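Hydrogenase (NiFe) small subunit HydA (Allochromatium vinosum, PDB 3MYR) is the electron-transferring small subunit of a heterodimeric [NiFe] hydrogenase, carrying two [4Fe-4S] clusters and one [3Fe-4S] cluster, and probably passes electrons from hydrogen oxidation to an acceptor. Local coordinates at residues Val107-Thr112 against Val141-Gly146; Arg191-Lys196 against Gln210-Tyr215; Ala1-Val6 against Phe36-Tyr41; Phe11-Gly16 against Ile71-Ile76. One frame throughout, in Å; residues are numbered along the deposited sequence.

Interaction 1 of 4, residues Val107-Thr112 against Val141-Gly146. With SF4 (iron/sulfur cluster), chain I.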
# COMPACT_ATOMS: atom_id res chain seq x y z
N VAL A 107 20.70 -4.72 14.95
CA VAL A 107 19.87 -4.05 13.96
C VAL A 107 19.60 -5.05 12.81
O VAL A 107 20.52 -5.69 12.28
CB VAL A 107 20.61 -2.81 13.33
CG1 VAL A 107 19.68 -2.02 12.41
CG2 VAL A 107 21.15 -1.90 14.42
N ILE A 108 18.35 -5.17 12.41
CA ILE A 108 18.02 -5.94 11.23
C ILE A 108 17.59 -4.98 10.19
O ILE A 108 16.67 -4.17 10.41
CB ILE A 108 16.82 -6.86 11.52
CG1 ILE A 108 17.20 -7.86 12.60
CG2 ILE A 108 16.36 -7.57 10.23
CD1 ILE A 108 15.99 -8.76 13.02
N ALA A 109 18.28 -5.03 9.05
CA ALA A 109 17.85 -4.30 7.89
C ALA A 109 16.95 -5.23 7.06
O ALA A 109 17.43 -6.17 6.41
CB ALA A 109 19.12 -3.84 7.05
N VAL A 110 15.67 -4.96 7.06
CA VAL A 110 14.70 -5.79 6.33
C VAL A 110 14.44 -5.16 4.98
O VAL A 110 14.18 -3.93 4.87
CB VAL A 110 13.41 -5.97 7.18
CG1 VAL A 110 12.71 -4.61 7.28
CG2 VAL A 110 12.38 -6.85 6.40
N GLY A 111 14.51 -5.96 3.92
CA GLY A 111 14.24 -5.43 2.56
C GLY A 111 15.55 -5.01 1.89
O GLY A 111 16.52 -4.57 2.56
N THR A 112 15.59 -5.14 0.59
CA THR A 112 16.73 -4.74 -0.20
C THR A 112 17.07 -3.21 -0.08
O THR A 112 18.24 -2.84 -0.17
CB THR A 112 16.52 -5.14 -1.69
OG1 THR A 112 16.35 -6.55 -1.74
CG2 THR A 112 17.76 -4.79 -2.59
N VAL A 141 24.69 -6.00 12.41
CA VAL A 141 23.61 -5.72 11.46
C VAL A 141 23.28 -7.02 10.73
O VAL A 141 24.14 -7.68 10.16
CB VAL A 141 23.98 -4.55 10.43
CG1 VAL A 141 22.85 -4.46 9.28
CG2 VAL A 141 24.06 -3.17 11.15
N ILE A 142 22.03 -7.36 10.64
CA ILE A 142 21.69 -8.58 9.88
C ILE A 142 20.90 -8.10 8.68
O ILE A 142 19.91 -7.41 8.86
CB ILE A 142 20.75 -9.49 10.70
CG1 ILE A 142 21.44 -10.00 11.95
CG2 ILE A 142 20.33 -10.72 9.88
CD1 ILE A 142 20.32 -10.61 12.87
N ASN A 143 21.29 -8.46 7.46
CA ASN A 143 20.55 -8.05 6.26
C ASN A 143 19.56 -9.11 5.86
O ASN A 143 19.94 -10.28 5.72
CB ASN A 143 21.54 -7.86 5.14
CG ASN A 143 22.36 -6.57 5.34
OD1 ASN A 143 21.84 -5.62 5.92
ND2 ASN A 143 23.61 -6.55 4.92
N VAL A 144 18.30 -8.74 5.69
CA VAL A 144 17.28 -9.68 5.32
C VAL A 144 16.62 -9.10 4.05
O VAL A 144 15.57 -8.46 4.11
CB VAL A 144 16.24 -9.89 6.50
CG1 VAL A 144 15.08 -10.95 6.09
CG2 VAL A 144 16.97 -10.40 7.78
N PRO A 145 17.25 -9.29 2.89
CA PRO A 145 16.86 -8.55 1.66
C PRO A 145 15.77 -9.29 0.88
O PRO A 145 15.32 -10.38 1.33
CB PRO A 145 18.12 -8.49 0.87
CG PRO A 145 18.88 -9.71 1.27
CD PRO A 145 18.60 -9.86 2.78
N GLY A 146 15.41 -8.79 -0.30
CA GLY A 146 14.15 -9.21 -0.96
C GLY A 146 13.25 -7.99 -1.07
O GLY A 146 13.35 -7.08 -0.27
FE1 SF4 I . 11.02 -3.47 -1.79
FE2 SF4 I . 10.83 -3.47 0.99
FE3 SF4 I . 12.35 -1.51 -0.36
FE4 SF4 I . 9.38 -1.80 -0.44
S1 SF4 I . 10.83 -1.13 1.39
S2 SF4 I . 10.85 -1.20 -2.02
S3 SF4 I . 9.24 -4.07 -0.61
S4 SF4 I . 12.73 -3.74 -0.35
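I108 and I142 lie side by side on one face of two neighbouring parallel strands, pointing the same way, with I108 CG1 4.2 Å from I142 CD1. On that face I108 also sends its CG2 branch obliquely across to V144 CG2, 3.8 Å away; with CG1 beside the backbone N (chi1 -64°), CG2 is anti to it. Helix 151-164 covers this side, touching V110 and V144. The other face carries V107, A109, V141 and N143. There A109 CB meets the amide oxygen N143 OD1 at 3.4 Å, while N143 ND2 bonds to the carbonyl of Y173, and helix 132-135 packs on V107, A109 and V141. Four backbone bonds join the strands, the last from G111 N to V144 O at 2.7 Å. Beyond them the T112 hydroxyl, placed beside its own backbone N, accepts G146 N at OG1 (2.8 Å) and is also bonded to C250 O. T112 N gives a bond to G146 O from above the carbonyl plane and lies 3.3 Å from S4 of the cluster. At G111 a side chain would crowd the FE2 iron. This is the parallel core of a flavodoxin-like alpha/beta domain, whose strand ends form part of the [4Fe-4S] pocket.

Interaction 2 of 4, residues Arg191-Lys196 against Gln210-Tyr215. With SF4 (iron/sulfur cluster), chain J.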
# COMPACT_ATOMS: atom_id res chain seq x y z
N ARG A 191 15.17 -25.99 -13.32
CA ARG A 191 16.62 -26.11 -13.56
C ARG A 191 16.97 -27.33 -14.41
O ARG A 191 17.82 -27.21 -15.32
CB ARG A 191 17.43 -26.13 -12.24
CG ARG A 191 18.98 -26.44 -12.47
CD ARG A 191 19.65 -25.24 -13.24
NE ARG A 191 21.11 -25.50 -13.36
CZ ARG A 191 22.01 -25.33 -12.36
NH1 ARG A 191 23.31 -25.60 -12.54
NH2 ARG A 191 21.64 -24.86 -11.17
N PRO A 192 16.32 -28.51 -14.16
CA PRO A 192 16.75 -29.59 -15.07
C PRO A 192 16.34 -29.35 -16.52
O PRO A 192 16.98 -29.88 -17.44
CB PRO A 192 16.03 -30.82 -14.55
CG PRO A 192 15.94 -30.51 -13.00
CD PRO A 192 15.57 -29.03 -12.99
N PHE A 193 15.31 -28.52 -16.71
CA PHE A 193 14.91 -28.07 -18.06
C PHE A 193 15.92 -27.11 -18.73
O PHE A 193 16.29 -27.28 -19.93
CB PHE A 193 13.49 -27.53 -18.00
CG PHE A 193 12.52 -28.63 -17.80
CD1 PHE A 193 12.44 -29.30 -16.59
CD2 PHE A 193 11.78 -29.09 -18.83
CE1 PHE A 193 11.55 -30.38 -16.42
CE2 PHE A 193 10.87 -30.16 -18.66
CZ PHE A 193 10.80 -30.83 -17.49
N TYR A 194 16.40 -26.17 -17.91
CA TYR A 194 17.54 -25.31 -18.27
C TYR A 194 18.72 -26.16 -18.77
O TYR A 194 19.26 -25.89 -19.84
CB TYR A 194 17.95 -24.51 -17.02
CG TYR A 194 19.26 -23.78 -17.28
CD1 TYR A 194 19.24 -22.44 -17.75
CD2 TYR A 194 20.51 -24.38 -17.02
CE1 TYR A 194 20.45 -21.74 -18.00
CE2 TYR A 194 21.75 -23.68 -17.27
CZ TYR A 194 21.67 -22.33 -17.73
OH TYR A 194 22.79 -21.57 -18.01
N ASP A 195 19.07 -27.26 -18.04
CA ASP A 195 20.23 -28.02 -18.36
C ASP A 195 19.99 -28.88 -19.61
O ASP A 195 20.90 -29.27 -20.23
CB ASP A 195 20.61 -28.94 -17.23
CG ASP A 195 21.12 -28.17 -15.98
OD1 ASP A 195 21.78 -27.11 -16.10
OD2 ASP A 195 20.83 -28.65 -14.88
N LYS A 196 18.74 -29.18 -19.96
CA LYS A 196 18.41 -29.92 -21.17
C LYS A 196 18.25 -28.98 -22.36
O LYS A 196 17.92 -29.44 -23.48
CB LYS A 196 17.07 -30.64 -20.97
CG LYS A 196 17.20 -31.88 -20.07
CD LYS A 196 15.92 -32.66 -20.12
CE LYS A 196 14.93 -32.33 -19.00
NZ LYS A 196 13.93 -33.46 -18.88
N GLN A 210 4.49 -25.59 -20.05
CA GLN A 210 5.07 -26.82 -19.52
C GLN A 210 6.10 -26.57 -18.40
O GLN A 210 6.65 -27.54 -17.86
CB GLN A 210 5.80 -27.60 -20.62
CG GLN A 210 4.80 -28.04 -21.71
CD GLN A 210 3.89 -29.14 -21.19
OE1 GLN A 210 4.38 -30.13 -20.69
NE2 GLN A 210 2.57 -28.94 -21.23
N GLY A 211 6.35 -25.34 -18.01
CA GLY A 211 7.40 -25.18 -17.01
C GLY A 211 8.81 -25.39 -17.51
O GLY A 211 9.69 -25.77 -16.73
N TRP A 212 9.09 -25.05 -18.77
CA TRP A 212 10.48 -24.97 -19.25
C TRP A 212 11.12 -23.72 -18.66
O TRP A 212 10.43 -22.84 -18.18
CB TRP A 212 10.56 -24.97 -20.78
CG TRP A 212 9.98 -26.25 -21.40
CD1 TRP A 212 9.49 -27.37 -20.72
CD2 TRP A 212 9.85 -26.55 -22.81
NE1 TRP A 212 9.06 -28.33 -21.64
CE2 TRP A 212 9.24 -27.84 -22.91
CE3 TRP A 212 10.13 -25.84 -23.99
CZ2 TRP A 212 8.92 -28.42 -24.16
CZ3 TRP A 212 9.82 -26.40 -25.21
CH2 TRP A 212 9.19 -27.67 -25.29
N CYS A 213 12.42 -23.63 -18.76
CA CYS A 213 13.18 -22.59 -18.12
C CYS A 213 12.87 -21.22 -18.70
O CYS A 213 12.66 -21.08 -19.92
CB CYS A 213 14.67 -22.94 -18.24
SG CYS A 213 15.78 -21.66 -17.66
N LEU A 214 12.85 -20.22 -17.81
CA LEU A 214 12.66 -18.76 -18.13
C LEU A 214 13.90 -17.89 -18.42
O LEU A 214 13.79 -16.64 -18.55
CB LEU A 214 11.85 -18.09 -17.03
CG LEU A 214 10.52 -18.82 -16.72
CD1 LEU A 214 9.78 -18.17 -15.53
CD2 LEU A 214 9.53 -18.80 -17.99
N TYR A 215 15.05 -18.56 -18.55
CA TYR A 215 16.33 -17.90 -18.72
C TYR A 215 16.31 -16.91 -19.93
O TYR A 215 16.77 -15.75 -19.80
CB TYR A 215 17.43 -18.95 -18.97
CG TYR A 215 18.77 -18.28 -19.25
CD1 TYR A 215 19.23 -18.07 -20.55
CD2 TYR A 215 19.54 -17.82 -18.23
CE1 TYR A 215 20.45 -17.45 -20.79
CE2 TYR A 215 20.73 -17.18 -18.46
CZ TYR A 215 21.17 -17.00 -19.73
OH TYR A 215 22.37 -16.36 -19.90
FE1 SF4 J . 14.82 -21.55 -12.83
FE2 SF4 J . 15.65 -21.20 -15.46
FE3 SF4 J . 15.45 -19.07 -13.76
FE4 SF4 J . 17.42 -20.93 -13.43
S1 SF4 J . 17.13 -19.50 -15.18
S2 SF4 J . 16.19 -19.97 -11.80
S3 SF4 J . 16.29 -22.85 -14.00
S4 SF4 J . 13.73 -20.41 -14.50
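Y194 turns its CG anti to the backbone N (chi1 171°), and C213 does the same with its SG (chi1 173°), which brings the thiolate sulfur to the edge of the tyrosine ring. C213 SG lies 3.5 Å from Y194 CD1, close to the ring plane: a sulfur-aromatic contact made at the rim. The same sulfur binds the FE2 iron of the cluster and accepts the backbone N of Y215 at 3.3 Å, a bond that would probably draw off some of the negative charge on the thiolate. Y215 offers its face to the edge of Y194 in an offset edge-to-face pair, the planes 74° apart and Y194 CE1 4.0 Å from Y215 CD2. H185, another cluster ligand, meets Y194 edge-to-face as well. At the other end of the contact the F193 ring reaches W212, with F193 CD2 3.4 Å from W212 CD1. These two ring planes are near parallel, yet slid so far apart that they barely overlap. The carbonyl oxygen of G211, which closes helix 206-210 with a Schellman motif, lies over one F193 face at 4.2 Å from CG. With R191 CA 3.3 Å from cluster sulfur S3 and Y215 CB 3.8 Å from S1, helix 191-195 and the cysteine loop wall one side of the distal [4Fe-4S] site, whose ligands are H185, C188, C213 and C219.

Interaction 3 of 4, residues Ala1-Val6 against Phe36-Tyr41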
# COMPACT_ATOMS: atom_id res chain seq x y z
N ALA A 1 10.02 -3.78 30.94
CA ALA A 1 10.85 -4.92 30.39
C ALA A 1 10.53 -6.37 30.95
O ALA A 1 10.24 -6.54 32.14
CB ALA A 1 12.38 -4.62 30.45
N ARG A 2 10.58 -7.35 30.04
CA ARG A 2 10.30 -8.80 30.24
C ARG A 2 10.00 -9.49 28.89
O ARG A 2 10.49 -10.57 28.69
CB ARG A 2 9.22 -9.13 31.25
CG ARG A 2 8.43 -10.36 30.87
CD ARG A 2 9.01 -11.57 31.56
NE ARG A 2 7.94 -12.24 32.29
CZ ARG A 2 7.21 -11.67 33.27
NH1 ARG A 2 7.45 -10.41 33.66
NH2 ARG A 2 6.23 -12.35 33.86
N ARG A 3 9.21 -8.90 27.98
CA ARG A 3 9.34 -9.25 26.52
C ARG A 3 10.36 -8.29 25.86
O ARG A 3 10.36 -7.12 26.15
CB ARG A 3 8.00 -9.22 25.75
CG ARG A 3 6.99 -10.38 26.10
CD ARG A 3 5.62 -10.06 25.44
NE ARG A 3 4.81 -9.16 26.31
CZ ARG A 3 4.39 -7.93 25.96
NH1 ARG A 3 4.73 -7.44 24.78
NH2 ARG A 3 3.69 -7.16 26.81
N PRO A 4 11.30 -8.82 25.06
CA PRO A 4 12.38 -7.99 24.58
C PRO A 4 11.84 -6.88 23.66
O PRO A 4 10.94 -7.13 22.84
CB PRO A 4 13.27 -8.96 23.78
CG PRO A 4 12.48 -10.19 23.64
CD PRO A 4 11.53 -10.25 24.79
N SER A 5 12.39 -5.71 23.80
CA SER A 5 11.92 -4.54 23.07
C SER A 5 12.37 -4.47 21.60
O SER A 5 13.54 -4.78 21.27
CB SER A 5 12.37 -3.30 23.79
OG SER A 5 12.01 -2.13 23.06
N VAL A 6 11.41 -4.09 20.73
CA VAL A 6 11.66 -3.96 19.29
C VAL A 6 11.20 -2.60 18.77
O VAL A 6 10.07 -2.16 19.05
CB VAL A 6 10.99 -5.08 18.52
CG1 VAL A 6 11.18 -4.82 17.00
CG2 VAL A 6 11.58 -6.48 18.95
N PHE A 36 5.87 -12.64 22.47
CA PHE A 36 7.28 -12.86 22.26
C PHE A 36 8.10 -11.58 22.30
O PHE A 36 9.22 -11.59 22.77
CB PHE A 36 7.50 -13.72 20.98
CG PHE A 36 6.92 -15.10 21.12
CD1 PHE A 36 5.76 -15.48 20.42
CD2 PHE A 36 7.43 -15.99 22.14
CE1 PHE A 36 5.13 -16.77 20.68
CE2 PHE A 36 6.84 -17.29 22.41
CZ PHE A 36 5.67 -17.68 21.69
N ILE A 37 7.57 -10.47 21.79
CA ILE A 37 8.32 -9.23 21.79
C ILE A 37 7.46 -8.16 22.33
O ILE A 37 6.25 -8.34 22.53
CB ILE A 37 8.80 -8.79 20.34
CG1 ILE A 37 7.61 -8.46 19.42
CG2 ILE A 37 9.64 -9.85 19.73
CD1 ILE A 37 8.03 -8.16 17.96
N SER A 38 8.08 -7.01 22.52
CA SER A 38 7.34 -5.83 22.83
C SER A 38 7.62 -4.87 21.70
O SER A 38 8.73 -4.30 21.62
CB SER A 38 7.78 -5.21 24.16
OG SER A 38 6.86 -4.17 24.52
N LEU A 39 6.70 -4.82 20.74
CA LEU A 39 6.91 -3.97 19.56
C LEU A 39 6.52 -2.55 20.02
O LEU A 39 5.33 -2.24 20.16
CB LEU A 39 6.00 -4.43 18.40
CG LEU A 39 5.98 -3.49 17.18
CD1 LEU A 39 7.44 -3.41 16.55
CD2 LEU A 39 4.94 -3.92 16.06
N ASP A 40 7.51 -1.70 20.29
CA ASP A 40 7.25 -0.47 21.03
C ASP A 40 7.05 0.76 20.16
O ASP A 40 6.56 1.79 20.63
CB ASP A 40 8.39 -0.23 21.99
CG ASP A 40 8.42 -1.27 23.13
OD1 ASP A 40 9.52 -1.55 23.67
OD2 ASP A 40 7.34 -1.83 23.51
N TYR A 41 7.36 0.62 18.87
CA TYR A 41 7.18 1.71 17.94
C TYR A 41 7.10 1.16 16.53
O TYR A 41 7.95 0.35 16.12
CB TYR A 41 8.38 2.64 18.06
CG TYR A 41 8.36 3.86 17.20
CD1 TYR A 41 7.70 5.05 17.61
CD2 TYR A 41 9.02 3.86 15.97
CE1 TYR A 41 7.75 6.16 16.84
CE2 TYR A 41 9.11 5.02 15.19
CZ TYR A 41 8.49 6.15 15.62
OH TYR A 41 8.57 7.27 14.82
O HOH W 1 4.37 -4.71 24.19
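S5 and V6 pair in parallel with S38 and L39, joining the first strand of the flavodoxin-like alpha/beta domain to strand 38-41. The backbone bonds run from S38 N to P4 O, from V6 N to S38 O (2.8 Å) and from D40 N to V6 O. Apolar contact is carried by V6, whose two methyls part company: CG2, beside the backbone N, packs on I37 CB at 3.9 Å, while CG1, anti to that N (chi1 175°), meets L39 CD1 at 4.0 Å. L69 of strand 69-77 also touches V6, and L162 of helix 151-164 packs on P4 and I37. A side-chain hydrogen bond comes from the cationic R3, whose chain bends at chi3 (-85°) and brings NH1 to I37 O at 2.9 Å, with the carbonyl oxygen at the edge of the guanidinium and in its plane. In the same plane NH1 also gives a hydrogen to a water, which in turn donates to S38 OG. R3 continues into the subunit interface, its backbone O bonded to Q163 and its side chain packed on F158, both of the large subunit. An alanine in place of R3 would probably leave I37 O without this donor and the bridging water less firmly held. Side-chain hydroxyls grip both oxygens of the D40 carboxylate. S38 OG donates to D40 OD2 on the syn side, at 2.6 Å; S5 OG reaches D40 OD1 on the anti side, also at 2.6 Å, 27° out of the carboxylate plane.

Interaction 4 of 4, residues Phe11-Gly16 against Ile71-Ile76. With SF4 (iron/sulfur cluster), chain I.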
# COMPACT_ATOMS: atom_id res chain seq x y z
N PHE A 11 11.83 4.28 6.86
CA PHE A 11 12.48 5.49 6.30
C PHE A 11 12.05 5.69 4.82
O PHE A 11 10.83 5.88 4.56
CB PHE A 11 14.01 5.33 6.49
CG PHE A 11 14.45 5.44 7.96
CD1 PHE A 11 13.92 6.42 8.80
CD2 PHE A 11 15.46 4.62 8.47
CE1 PHE A 11 14.41 6.64 10.10
CE2 PHE A 11 15.93 4.79 9.79
CZ PHE A 11 15.41 5.79 10.62
N GLN A 12 12.92 5.43 3.84
CA GLN A 12 12.44 5.56 2.44
C GLN A 12 11.92 4.20 1.98
O GLN A 12 12.57 3.49 1.15
CB GLN A 12 13.56 6.03 1.50
CG GLN A 12 14.11 7.43 1.86
CD GLN A 12 15.22 7.74 0.87
OE1 GLN A 12 16.27 7.13 0.93
NE2 GLN A 12 14.98 8.71 -0.04
N GLU A 13 10.79 3.80 2.54
CA GLU A 13 10.27 2.47 2.23
C GLU A 13 8.95 2.61 1.45
O GLU A 13 8.32 3.71 1.41
CB GLU A 13 10.02 1.63 3.48
CG GLU A 13 9.67 2.37 4.73
CD GLU A 13 8.18 2.66 4.98
OE1 GLU A 13 7.79 3.89 5.09
OE2 GLU A 13 7.46 1.69 5.30
N CYS A 14 8.46 1.47 0.95
CA CYS A 14 7.18 1.52 0.26
C CYS A 14 6.12 0.82 1.15
O CYS A 14 4.95 0.74 0.79
CB CYS A 14 7.37 0.80 -1.12
SG CYS A 14 7.27 -1.06 -1.01
N THR A 15 6.57 0.27 2.30
CA THR A 15 5.76 -0.41 3.32
C THR A 15 5.47 -1.89 2.93
O THR A 15 4.90 -2.65 3.70
CB THR A 15 4.49 0.41 3.80
OG1 THR A 15 4.88 1.77 4.15
CG2 THR A 15 3.77 -0.24 5.08
N GLY A 16 5.96 -2.31 1.76
CA GLY A 16 6.00 -3.74 1.42
C GLY A 16 6.59 -4.65 2.47
O GLY A 16 6.09 -5.80 2.67
N ILE A 71 14.59 -2.77 13.97
CA ILE A 71 14.40 -3.23 12.58
C ILE A 71 14.23 -1.98 11.71
O ILE A 71 13.56 -0.99 12.14
CB ILE A 71 13.17 -4.12 12.50
CG1 ILE A 71 13.40 -5.33 13.46
CG2 ILE A 71 12.94 -4.56 11.05
CD1 ILE A 71 12.26 -6.32 13.53
N VAL A 72 14.96 -1.92 10.58
CA VAL A 72 14.86 -0.72 9.71
C VAL A 72 14.33 -1.20 8.36
O VAL A 72 14.85 -2.17 7.78
CB VAL A 72 16.21 -0.08 9.40
CG1 VAL A 72 16.04 1.12 8.45
CG2 VAL A 72 16.94 0.30 10.64
N ASP A 73 13.35 -0.47 7.86
CA ASP A 73 12.69 -0.68 6.60
C ASP A 73 13.04 0.58 5.75
O ASP A 73 12.77 1.70 6.21
CB ASP A 73 11.15 -0.67 6.88
CG ASP A 73 10.41 -1.20 5.75
OD1 ASP A 73 11.13 -1.51 4.78
OD2 ASP A 73 9.17 -1.27 5.74
N GLY A 74 13.52 0.43 4.50
CA GLY A 74 13.79 1.61 3.62
C GLY A 74 15.23 2.07 3.69
O GLY A 74 15.91 1.87 4.68
N SER A 75 15.68 2.75 2.64
CA SER A 75 16.99 3.39 2.60
C SER A 75 16.93 4.71 3.36
O SER A 75 15.87 5.14 3.79
CB SER A 75 17.44 3.59 1.13
OG SER A 75 16.46 4.43 0.51
N ILE A 76 18.09 5.27 3.63
CA ILE A 76 18.21 6.51 4.37
C ILE A 76 19.04 7.51 3.52
O ILE A 76 20.15 7.16 3.08
CB ILE A 76 19.02 6.22 5.65
CG1 ILE A 76 18.29 5.10 6.47
CG2 ILE A 76 19.19 7.50 6.51
CD1 ILE A 76 18.90 3.64 6.27
FE1 SF4 I . 11.02 -3.47 -1.79
FE2 SF4 I . 10.83 -3.47 0.99
FE3 SF4 I . 12.35 -1.51 -0.36
FE4 SF4 I . 9.38 -1.80 -0.44
S1 SF4 I . 10.83 -1.13 1.39
S2 SF4 I . 10.85 -1.20 -2.02
S3 SF4 I . 9.24 -4.07 -0.61
S4 SF4 I . 12.73 -3.74 -0.35
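The F11 ring is met obliquely at CD2 by two aliphatic branches, V72 CG1 and I76 CG1, each 3.5 Å away. The carboxylates of E13 and D73 stand 71° apart in plane; the acceptors E13 OE2 and D73 OD2 lie 3.4 Å apart without a hydrogen bond between them. D73 OD1 faces sulfur S1 of the cluster at 3.4 Å. Q12 CG stands beside the backbone N (chi1 -62°), the chain extended beyond it, and OE1 accepts S75 OG from above the amide plane at 2.7 Å; NE2 bonds to T127 and to V38 O of the large subunit. An alanine at Q12 would probably leave the S75 hydroxyl without this acceptor and V38 O without its amide donor. Backbone bonds from F11 N to D73 O (2.8 Å) and from Q12 N to S75 O fix the loop, and any side chain at G74 would clash with Q12 and E13. C14 binds the FE4 iron through SG. The loop connects strand 5-10 to helix 16-23 and lies against the break in strand 69-77; helix 93-101 packs on F11, helix 132-135 on V72 and I76, and helix 118-121 on Q12 and S75.

From the N terminus, interaction 3 opens first, and its second segment, 36-41, closes a loop holding segment 11-16. That segment opens interaction 4, which closes only at 71-76, so the two contacts cross. They meet where V6 packs on I71, strand 5-10 lying beside strand 69-77. Interaction 1 follows in series, closing a shorter loop; its strand 106-110 is the other neighbour of strand 69-77, with I108 and V110 probably hydrogen-bonded to V72. Interactions 1 and 4 touch the same [4Fe-4S] cluster. Interaction 2 comes last, closing a short loop of its own in the C-terminal part, its centre about 31 Å from that of interaction 1, at the second [4Fe-4S] cluster.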